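PDB 6DHT: xyloglucan-specific endo-beta-1,4-glucanase BoGH9A from Bacteroides ovatus, which hydrolyses internal beta-1,4-glucosidic linkages in the backbone of xyloglucan, releasing xyloglucan oligosaccharides. Local coordinates for residues A[246-251]-A[497-502]; A[130-135]-A[508-513]; A[43-48]-A[84-89]. All blocks are in the same frame, centred on the assembly; numbering follows the deposited sequence.

Contact 1: A[246-251]-A[497-502]; sequences EGFVKP and HHRLSA. With MG (magnesium ion), chain X; EDO (1,2-ethanediol), chain F.
At the predicted active site of the glycoside hydrolase family 9 domain, F248 packs against H497, a predicted active-site residue, and against R499. The F248 ring presents its edge to the H497 face: the centroids are 5.4 Å apart and the planes meet at 68°, a T-shaped pair in which F248 CZ lies 3.6 Å from H497 NE2. R499 covers one F248 face with its aliphatic part. Its CG stands 3.6 Å from the ring centroid and 1° off the normal, a CH-pi contact, while A502 CB touches the F248 edge.

R499 starts the short helix 499-503, with H498 at the N-cap position. Its chain is extended from CG to NE; beyond it the guanidinium lies against F248, the two planes 33° apart, with CE1 over its centre. The group grips E246 O side-on, with NE and NH2 both 2.9 Å from that oxygen, NH2 almost in line with the carbonyl and NE well above its plane. A weak bond joins R499 NE to G247 O. On the adjacent edge, R499 NH2 donates to O1 of a 1,2-ethanediol, probably from the crystallisation liquor, at 2.8 Å, and NH1 to its O2. NH1 also bonds to G170 O, next to the predicted nucleophile D171. H497 ND1 is hydrogen-bonded to E548, the predicted proton donor, and S501 O helps bind a magnesium ion.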
loop_
_atom_site.group_PDB
_atom_site.type_symbol
_atom_site.label_atom_id
_atom_site.label_comp_id
_atom_site.label_asym_id
_atom_site.label_seq_id
_atom_site.Cartn_x
_atom_site.Cartn_y
_atom_site.Cartn_z
ATOM N N GLU A 246 -17.188 4.805 -15.239
ATOM C CA GLU A 246 -18.093 3.800 -15.759
ATOM C C GLU A 246 -19.029 3.271 -14.693
ATOM O O GLU A 246 -18.804 3.417 -13.484
ATOM C CB GLU A 246 -17.281 2.634 -16.344
ATOM C CG GLU A 246 -16.322 3.013 -17.447
ATOM C CD GLU A 246 -16.958 3.221 -18.825
ATOM O OE1 GLU A 246 -18.185 3.476 -18.901
ATOM O OE2 GLU A 246 -16.222 3.125 -19.836
ATOM N N GLY A 247 -20.114 2.635 -15.123
ATOM C CA GLY A 247 -20.949 1.908 -14.198
ATOM C C GLY A 247 -20.233 0.654 -13.736
ATOM O O GLY A 247 -19.050 0.430 -14.082
ATOM N N PHE A 248 -20.936 -0.149 -12.955
ATOM C CA PHE A 248 -20.406 -1.403 -12.429
ATOM C C PHE A 248 -20.562 -2.514 -13.472
ATOM O O PHE A 248 -21.391 -3.424 -13.338
ATOM C CB PHE A 248 -20.987 -1.711 -11.048
ATOM C CG PHE A 248 -20.279 -0.961 -9.946
ATOM C CD1 PHE A 248 -20.182 0.422 -9.996
ATOM C CD2 PHE A 248 -19.598 -1.632 -8.946
ATOM C CE1 PHE A 248 -19.487 1.124 -9.031
ATOM C CE2 PHE A 248 -18.889 -0.928 -7.972
ATOM C CZ PHE A 248 -18.840 0.451 -8.019
ATOM N N VAL A 249 -19.726 -2.413 -14.503
ATOM C CA VAL A 249 -19.754 -3.320 -15.637
ATOM C C VAL A 249 -18.381 -3.945 -15.835
ATOM O O VAL A 249 -17.384 -3.431 -15.323
ATOM C CB VAL A 249 -20.147 -2.581 -16.921
ATOM C CG1 VAL A 249 -21.518 -1.914 -16.742
ATOM C CG2 VAL A 249 -19.143 -1.539 -17.309
ATOM N N LYS A 250 -18.330 -5.042 -16.579
ATOM C CA LYS A 250 -17.071 -5.711 -16.856
ATOM C C LYS A 250 -16.195 -4.855 -17.765
ATOM O O LYS A 250 -16.695 -4.071 -18.566
ATOM C CB LYS A 250 -17.319 -7.050 -17.545
ATOM C CG LYS A 250 -18.088 -8.073 -16.773
ATOM C CD LYS A 250 -18.510 -9.211 -17.726
ATOM C CE LYS A 250 -19.552 -10.138 -17.124
ATOM N NZ LYS A 250 -18.923 -11.194 -16.304
ATOM N N PRO A 251 -14.870 -5.002 -17.669
ATOM C CA PRO A 251 -14.036 -4.200 -18.574
ATOM C C PRO A 251 -14.377 -4.329 -20.073
ATOM O O PRO A 251 -14.370 -3.329 -20.793
ATOM C CB PRO A 251 -12.626 -4.727 -18.288
ATOM C CG PRO A 251 -12.676 -5.136 -16.871
ATOM C CD PRO A 251 -14.062 -5.701 -16.659
ATOM N N HIS A 497 -16.235 -2.422 -2.774
ATOM C CA HIS A 497 -16.504 -1.445 -3.792
ATOM C C HIS A 497 -15.391 -1.561 -4.806
ATOM O O HIS A 497 -14.367 -0.868 -4.725
ATOM C CB HIS A 497 -16.566 -0.052 -3.157
ATOM C CG HIS A 497 -16.773 1.066 -4.135
ATOM N ND1 HIS A 497 -15.738 1.678 -4.804
ATOM C CD2 HIS A 497 -17.901 1.701 -4.543
ATOM C CE1 HIS A 497 -16.216 2.612 -5.608
ATOM N NE2 HIS A 497 -17.532 2.652 -5.457
ATOM N N HIS A 498 -15.595 -2.462 -5.758
ATOM C CA HIS A 498 -14.541 -2.866 -6.695
ATOM C C HIS A 498 -15.248 -3.307 -7.955
ATOM O O HIS A 498 -15.899 -4.352 -7.964
ATOM C CB HIS A 498 -13.778 -4.054 -6.084
ATOM C CG HIS A 498 -12.564 -4.478 -6.845
ATOM N ND1 HIS A 498 -12.083 -5.775 -6.806
ATOM C CD2 HIS A 498 -11.684 -3.776 -7.594
ATOM C CE1 HIS A 498 -10.972 -5.847 -7.520
ATOM N NE2 HIS A 498 -10.710 -4.650 -8.013
ATOM N N ARG A 499 -15.133 -2.529 -9.015
ATOM C CA ARG A 499 -15.883 -2.867 -10.221
ATOM C C ARG A 499 -15.506 -4.246 -10.763
ATOM O O ARG A 499 -16.370 -4.962 -11.262
ATOM C CB ARG A 499 -15.742 -1.806 -11.300
ATOM C CG ARG A 499 -16.566 -0.531 -11.045
ATOM C CD ARG A 499 -16.206 0.559 -12.028
ATOM N NE ARG A 499 -17.020 1.770 -11.862
ATOM C CZ ARG A 499 -16.862 2.649 -10.888
ATOM N NH1 ARG A 499 -15.934 2.445 -9.950
ATOM N NH2 ARG A 499 -17.619 3.733 -10.835
ATOM N N LEU A 500 -14.245 -4.669 -10.632
ATOM C CA LEU A 500 -13.919 -6.018 -11.099
ATOM C C LEU A 500 -14.658 -7.117 -10.340
ATOM O O LEU A 500 -15.252 -8.007 -10.947
ATOM C CB LEU A 500 -12.418 -6.285 -11.006
ATOM C CG LEU A 500 -11.512 -5.610 -12.032
ATOM C CD1 LEU A 500 -10.038 -5.945 -11.724
ATOM C CD2 LEU A 500 -11.810 -5.991 -13.456
ATOM N N SER A 501 -14.615 -7.093 -9.016
ATOM C CA SER A 501 -15.295 -8.119 -8.225
ATOM C C SER A 501 -16.819 -8.034 -8.372
ATOM O O SER A 501 -17.528 -9.046 -8.250
ATOM C CB SER A 501 -14.938 -8.029 -6.743
ATOM O OG SER A 501 -13.558 -8.338 -6.535
ATOM N N ALA A 502 -17.327 -6.823 -8.584
ATOM C CA ALA A 502 -18.776 -6.611 -8.563
ATOM C C ALA A 502 -19.397 -7.009 -9.886
ATOM O O ALA A 502 -20.588 -7.349 -9.925
ATOM C CB ALA A 502 -19.107 -5.151 -8.220
HETATM MG MG MG X . -17.913 -11.060 -7.915
HETATM C C1 EDO F . -16.661 6.170 -7.866
HETATM O O1 EDO F . -17.673 5.510 -8.653
HETATM C C2 EDO F . -15.245 5.776 -8.293
HETATM O O2 EDO F . -15.058 4.383 -8.027
HETATM O O HOH W 1 -15.838 -11.425 -7.508
HETATM O O HOH W 2 -19.831 -10.822 -8.640
HETATM O O HOH W 3 -18.232 -10.644 -5.994
#

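Contact 2: A[130-135]-A[508-513]; sequences GQWHRM and DPIPGF
The indole nitrogen of W132 donates to the backbone carbonyl of D508: NE1 and D508 O are 2.9 Å apart. The angle of 169° at the hydrogen makes the bond nearly straight, and the oxygen lies close to the indole plane, although seen from the acceptor the donor stands well above the carbonyl plane. P509 O is also near, 3.4 Å from W132 NE1, but its angle is too poor for a second bond.

This bond holds the edge of the indole while two residues of 508-513 lie over one of its faces. P511 CD sits 3.5 Å from the centroid of the six-membered ring and 4° off its normal, and I510 CA is 4.0 Å from the centroid of the five-membered ring. Both are CH-pi contacts. I510 CG1 adds an apolar touch on W132 CD1 at 3.7 Å, the two side chains sliding past each other in opposite directions.

The contact joins two irregular loops of the catalytic domain, an (alpha/alpha)6 barrel as in family 9 generally, one following helix 126-129 and the other following helix 499-503, and W132 is the centre of an inverse gamma turn. The opposite face of the indole is taken by its neighbour Q131, whose CG falls between the backbone N and the carbonyl carbon (chi1 65°) and lies 3.5 Å above the plane, over its centre. The indole is therefore sandwiched between its own loop and the 508-513 loop. At the rim, D508 CB approaches W132 CZ2 at 4.1 Å. W132 also packs on Y117 of helix 105-117 and on I506, whose carbonyl helps bind the magnesium ion, while I510 is tied by its carbonyl to T486 OG1.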
loop_
_atom_site.group_PDB
_atom_site.type_symbol
_atom_site.label_atom_id
_atom_site.label_comp_id
_atom_site.label_asym_id
_atom_site.label_seq_id
_atom_site.Cartn_x
_atom_site.Cartn_y
_atom_site.Cartn_z
ATOM N N GLY A 130 -6.926 -18.472 -11.054
ATOM C CA GLY A 130 -7.930 -19.281 -10.373
ATOM C C GLY A 130 -9.319 -18.969 -10.913
ATOM O O GLY A 130 -9.487 -18.692 -12.106
ATOM N N GLN A 131 -10.326 -18.985 -10.048
ATOM C CA GLN A 131 -11.690 -18.795 -10.534
ATOM C C GLN A 131 -11.956 -17.379 -11.051
ATOM O O GLN A 131 -12.929 -17.160 -11.769
ATOM C CB GLN A 131 -12.721 -19.160 -9.465
ATOM C CG GLN A 131 -12.714 -18.278 -8.248
ATOM C CD GLN A 131 -13.783 -18.691 -7.240
ATOM O OE1 GLN A 131 -14.867 -19.123 -7.614
ATOM N NE2 GLN A 131 -13.466 -18.580 -5.964
ATOM N N TRP A 132 -11.091 -16.422 -10.706
ATOM C CA TRP A 132 -11.288 -15.032 -11.145
ATOM C C TRP A 132 -10.542 -14.740 -12.435
ATOM O O TRP A 132 -9.777 -13.777 -12.521
ATOM C CB TRP A 132 -10.852 -14.043 -10.053
ATOM C CG TRP A 132 -11.521 -14.302 -8.717
ATOM C CD1 TRP A 132 -12.728 -13.831 -8.297
ATOM C CD2 TRP A 132 -11.017 -15.112 -7.659
ATOM N NE1 TRP A 132 -13.002 -14.295 -7.043
ATOM C CE2 TRP A 132 -11.960 -15.084 -6.625
ATOM C CE3 TRP A 132 -9.850 -15.861 -7.486
ATOM C CZ2 TRP A 132 -11.776 -15.778 -5.442
ATOM C CZ3 TRP A 132 -9.667 -16.540 -6.320
ATOM C CH2 TRP A 132 -10.612 -16.493 -5.305
ATOM N N HIS A 133 -10.760 -15.588 -13.437
ATOM C CA HIS A 133 -10.165 -15.390 -14.749
ATOM C C HIS A 133 -11.075 -14.538 -15.602
ATOM O O HIS A 133 -12.295 -14.548 -15.405
ATOM C CB HIS A 133 -9.876 -16.737 -15.434
ATOM C CG HIS A 133 -11.064 -17.643 -15.524
ATOM N ND1 HIS A 133 -11.958 -17.595 -16.572
ATOM C CD2 HIS A 133 -11.505 -18.624 -14.699
ATOM C CE1 HIS A 133 -12.899 -18.504 -16.389
ATOM N NE2 HIS A 133 -12.647 -19.143 -15.261
ATOM N N ARG A 134 -10.481 -13.793 -16.527
ATOM C CA ARG A 134 -11.247 -12.982 -17.464
ATOM C C ARG A 134 -10.472 -12.686 -18.726
ATOM O O ARG A 134 -9.266 -12.897 -18.808
ATOM C CB ARG A 134 -11.702 -11.677 -16.808
ATOM C CG ARG A 134 -10.590 -10.704 -16.464
ATOM C CD ARG A 134 -11.099 -9.467 -15.703
ATOM N NE ARG A 134 -10.087 -8.421 -15.758
ATOM C CZ ARG A 134 -9.141 -8.207 -14.844
ATOM N NH1 ARG A 134 -9.100 -8.920 -13.739
ATOM N NH2 ARG A 134 -8.260 -7.230 -15.034
ATOM N N MET A 135 -11.192 -12.187 -19.718
ATOM C CA MET A 135 -10.591 -11.815 -20.985
ATOM C C MET A 135 -9.841 -10.511 -20.806
ATOM O O MET A 135 -10.042 -9.803 -19.820
ATOM C CB MET A 135 -11.682 -11.624 -22.042
ATOM C CG MET A 135 -12.585 -12.838 -22.211
ATOM S SD MET A 135 -11.739 -14.230 -22.984
ATOM C CE MET A 135 -11.974 -13.785 -24.705
ATOM N N ASP A 508 -17.434 -14.875 -4.526
ATOM C CA ASP A 508 -16.332 -14.427 -3.692
ATOM C C ASP A 508 -15.580 -13.301 -4.394
ATOM O O ASP A 508 -15.348 -13.342 -5.605
ATOM C CB ASP A 508 -15.382 -15.578 -3.402
ATOM C CG ASP A 508 -15.943 -16.555 -2.407
ATOM O OD1 ASP A 508 -16.874 -16.185 -1.652
ATOM O OD2 ASP A 508 -15.439 -17.689 -2.388
ATOM N N PRO A 509 -15.194 -12.267 -3.626
ATOM C CA PRO A 509 -14.411 -11.191 -4.237
ATOM C C PRO A 509 -13.002 -11.638 -4.644
ATOM O O PRO A 509 -12.483 -12.639 -4.140
ATOM C CB PRO A 509 -14.306 -10.168 -3.107
ATOM C CG PRO A 509 -14.370 -10.971 -1.870
ATOM C CD PRO A 509 -15.377 -12.056 -2.178
ATOM N N ILE A 510 -12.379 -10.880 -5.541
ATOM C CA ILE A 510 -10.984 -11.130 -5.889
ATOM C C ILE A 510 -10.197 -10.969 -4.583
ATOM O O ILE A 510 -10.384 -9.996 -3.838
ATOM C CB ILE A 510 -10.498 -10.181 -6.987
ATOM C CG1 ILE A 510 -11.353 -10.392 -8.253
ATOM C CG2 ILE A 510 -8.999 -10.437 -7.289
ATOM C CD1 ILE A 510 -11.073 -9.430 -9.390
ATOM N N PRO A 511 -9.304 -11.925 -4.278
ATOM C CA PRO A 511 -8.629 -11.903 -2.975
ATOM C C PRO A 511 -7.417 -10.960 -2.924
ATOM O O PRO A 511 -6.855 -10.581 -3.941
ATOM C CB PRO A 511 -8.142 -13.357 -2.806
ATOM C CG PRO A 511 -7.902 -13.812 -4.203
ATOM C CD PRO A 511 -9.022 -13.162 -5.027
ATOM N N GLY A 512 -7.058 -10.582 -1.697
ATOM C CA GLY A 512 -5.825 -9.859 -1.420
ATOM C C GLY A 512 -5.937 -8.357 -1.269
ATOM O O GLY A 512 -4.906 -7.707 -1.071
ATOM N N PHE A 513 -7.143 -7.788 -1.353
ATOM C CA PHE A 513 -7.320 -6.344 -1.283
ATOM C C PHE A 513 -7.654 -5.842 0.103
ATOM O O PHE A 513 -8.585 -6.324 0.720
ATOM C CB PHE A 513 -8.440 -5.904 -2.228
ATOM C CG PHE A 513 -8.095 -6.051 -3.686
ATOM C CD1 PHE A 513 -8.278 -7.243 -4.343
ATOM C CD2 PHE A 513 -7.593 -4.982 -4.402
ATOM C CE1 PHE A 513 -7.924 -7.362 -5.719
ATOM C CE2 PHE A 513 -7.256 -5.083 -5.765
ATOM C CZ PHE A 513 -7.443 -6.274 -6.418
#

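Contact 3: A[43-48]-A[84-89]; sequences FVIWDA and GKYILK
V44 and K89 exchange a reciprocal pair of backbone hydrogen bonds, K89 N to V44 O at 2.9 Å and V44 N to K89 O at 3.0 Å. The next hydrogen-bonded pair is W46 with I87, where I87 N meets W46 O at 2.7 Å and W46 N meets I87 O at 2.8 Å. Past the end of strand 42-47 the ladder gains one further rung, A48 N to K85 O at 3.0 Å.

Strands 42-47 and 84-90 are the two central, antiparallel strands of a four-stranded sheet in the N-terminal Ig-like domain; the short segments run at 149° to one another. The residues between the rungs turn their backbone polar groups outward, I45 to strand 53-58 and Y86 to strand 93-99, so bonding continues across the sheet. I45 and L88 form a non-hydrogen-bonded pair on the buried face, where I45 CD1 lies 3.8 Å from L88 CG, and F77 packs on both. On the other face W46 and I87 meet through their CB atoms, and V44 CG1 lies over one face of the W46 ring, offset toward its rim.

D47 turns away from strand 84-90. Its CG is anti to the backbone N (chi1 -178°), and its OD1 accepts from the backbone N-H groups of V49 and S50, the first closing an Asx turn. A water 2.8 Å from D47 OD1 and 2.9 Å from K85 O could donate to either, though it has more acceptors in reach than protons. The Y86 hydroxyl is hydrogen-bonded to T82 O, and a second water links it only weakly to D47 OD2.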
loop_
_atom_site.group_PDB
_atom_site.type_symbol
_atom_site.label_atom_id
_atom_site.label_comp_id
_atom_site.label_asym_id
_atom_site.label_seq_id
_atom_site.Cartn_x
_atom_site.Cartn_y
_atom_site.Cartn_z
ATOM N N PHE A 43 -9.221 -16.374 31.154
ATOM C CA PHE A 43 -9.237 -17.136 29.909
ATOM C C PHE A 43 -8.264 -18.288 29.966
ATOM O O PHE A 43 -7.352 -18.303 30.799
ATOM C CB PHE A 43 -8.937 -16.239 28.689
ATOM C CG PHE A 43 -7.488 -15.842 28.546
ATOM C CD1 PHE A 43 -6.979 -14.753 29.234
ATOM C CD2 PHE A 43 -6.649 -16.562 27.716
ATOM C CE1 PHE A 43 -5.641 -14.393 29.100
ATOM C CE2 PHE A 43 -5.318 -16.200 27.565
ATOM C CZ PHE A 43 -4.819 -15.122 28.261
ATOM N N VAL A 44 -8.467 -19.258 29.076
ATOM C CA VAL A 44 -7.641 -20.461 29.024
ATOM C C VAL A 44 -7.286 -20.783 27.570
ATOM O O VAL A 44 -8.112 -20.636 26.674
ATOM C CB VAL A 44 -8.367 -21.676 29.663
ATOM C CG1 VAL A 44 -7.489 -22.898 29.656
ATOM C CG2 VAL A 44 -8.785 -21.341 31.080
ATOM N N ILE A 45 -6.046 -21.210 27.357
ATOM C CA ILE A 45 -5.637 -21.737 26.068
ATOM C C ILE A 45 -5.489 -23.252 26.175
ATOM O O ILE A 45 -4.817 -23.752 27.088
ATOM C CB ILE A 45 -4.280 -21.131 25.628
ATOM C CG1 ILE A 45 -4.334 -19.587 25.673
ATOM C CG2 ILE A 45 -3.860 -21.667 24.260
ATOM C CD1 ILE A 45 -5.347 -18.950 24.773
ATOM N N TRP A 46 -6.121 -23.964 25.241
ATOM C CA TRP A 46 -6.011 -25.421 25.131
ATOM C C TRP A 46 -5.352 -25.856 23.833
ATOM O O TRP A 46 -5.579 -25.248 22.793
ATOM C CB TRP A 46 -7.415 -26.032 25.145
ATOM C CG TRP A 46 -8.199 -25.730 26.366
ATOM C CD1 TRP A 46 -9.095 -24.724 26.538
ATOM C CD2 TRP A 46 -8.152 -26.447 27.602
ATOM N NE1 TRP A 46 -9.617 -24.770 27.812
ATOM C CE2 TRP A 46 -9.042 -25.814 28.485
ATOM C CE3 TRP A 46 -7.423 -27.547 28.051
ATOM C CZ2 TRP A 46 -9.239 -26.257 29.793
ATOM C CZ3 TRP A 46 -7.622 -27.987 29.348
ATOM C CH2 TRP A 46 -8.519 -27.339 30.201
ATOM N N ASP A 47 -4.558 -26.913 23.879
ATOM C CA ASP A 47 -4.041 -27.532 22.666
ATOM C C ASP A 47 -5.230 -28.199 21.975
ATOM O O ASP A 47 -5.908 -29.041 22.571
ATOM C CB ASP A 47 -2.938 -28.540 23.021
ATOM C CG ASP A 47 -2.300 -29.194 21.799
ATOM O OD1 ASP A 47 -3.026 -29.642 20.894
ATOM O OD2 ASP A 47 -1.047 -29.278 21.746
ATOM N N ALA A 48 -5.506 -27.822 20.732
ATOM C CA ALA A 48 -6.737 -28.249 20.073
ATOM C C ALA A 48 -6.736 -29.741 19.768
ATOM O O ALA A 48 -7.796 -30.357 19.649
ATOM C CB ALA A 48 -6.962 -27.447 18.788
ATOM N N GLY A 84 1.451 -24.819 16.621
ATOM C CA GLY A 84 0.329 -25.729 16.718
ATOM C C GLY A 84 -1.002 -25.033 16.571
ATOM O O GLY A 84 -1.058 -23.825 16.309
ATOM N N LYS A 85 -2.081 -25.797 16.743
ATOM C CA LYS A 85 -3.436 -25.260 16.711
ATOM C C LYS A 85 -3.983 -25.279 18.122
ATOM O O LYS A 85 -3.824 -26.273 18.834
ATOM C CB LYS A 85 -4.326 -26.095 15.785
ATOM C CG LYS A 85 -5.746 -25.588 15.674
ATOM C CD LYS A 85 -6.606 -26.485 14.782
ATOM C CE LYS A 85 -8.043 -26.005 14.780
ATOM N NZ LYS A 85 -8.919 -26.774 13.845
ATOM N N TYR A 86 -4.601 -24.175 18.523
ATOM C CA TYR A 86 -4.995 -23.951 19.912
ATOM C C TYR A 86 -6.437 -23.470 19.989
ATOM O O TYR A 86 -6.997 -22.970 19.007
ATOM C CB TYR A 86 -4.072 -22.921 20.579
ATOM C CG TYR A 86 -2.657 -23.401 20.691
ATOM C CD1 TYR A 86 -2.242 -24.146 21.790
ATOM C CD2 TYR A 86 -1.738 -23.134 19.690
ATOM C CE1 TYR A 86 -0.966 -24.601 21.887
ATOM C CE2 TYR A 86 -0.453 -23.584 19.777
ATOM C CZ TYR A 86 -0.066 -24.321 20.891
ATOM O OH TYR A 86 1.216 -24.790 21.003
ATOM N N ILE A 87 -7.042 -23.640 21.159
ATOM C CA ILE A 87 -8.365 -23.094 21.416
ATOM C C ILE A 87 -8.300 -22.081 22.543
ATOM O O ILE A 87 -7.757 -22.374 23.609
ATOM C CB ILE A 87 -9.352 -24.191 21.850
ATOM C CG1 ILE A 87 -9.367 -25.347 20.846
ATOM C CG2 ILE A 87 -10.758 -23.604 22.033
ATOM C CD1 ILE A 87 -10.036 -26.607 21.413
ATOM N N LEU A 88 -8.848 -20.898 22.300
ATOM C CA LEU A 88 -8.960 -19.865 23.316
ATOM C C LEU A 88 -10.384 -19.910 23.857
ATOM O O LEU A 88 -11.324 -19.673 23.114
ATOM C CB LEU A 88 -8.682 -18.481 22.711
ATOM C CG LEU A 88 -8.531 -17.282 23.666
ATOM C CD1 LEU A 88 -7.950 -16.094 22.906
ATOM C CD2 LEU A 88 -9.791 -16.840 24.272
ATOM N N LYS A 89 -10.536 -20.200 25.144
ATOM C CA LYS A 89 -11.857 -20.180 25.783
ATOM C C LYS A 89 -11.945 -19.012 26.761
ATOM O O LYS A 89 -11.062 -18.842 27.607
ATOM C CB LYS A 89 -12.142 -21.502 26.509
ATOM C CG LYS A 89 -12.540 -22.667 25.608
ATOM C CD LYS A 89 -13.387 -23.686 26.389
ATOM C CE LYS A 89 -13.633 -24.974 25.608
ATOM N NZ LYS A 89 -14.036 -24.731 24.187
HETATM O O HOH W 4 1.213 -27.936 19.511
HETATM O O HOH W 5 -1.783 -28.298 18.770
#

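Contacts 1 and 2 belong to the catalytic domain and touch each other: S501 OG of contact 1 lies 3.0 Å from I510 N of contact 2, a probable hydrogen bond, and the rings of H498 and F513 meet. Contact 1 joins a loop to the start of helix 499-503 through the F248 ring and the R499 guanidinium; contact 2 joins two loops through an indole. Each mixes buried residues with exposed ones. Contact 3 stands apart in the Ig-like domain, its centre about 42 Å from that of contact 1 and 34 Å from that of contact 2. There regular backbone pairing does most of the polar work, with one sheet face buried and the other partly exposed, away from the annotated sites.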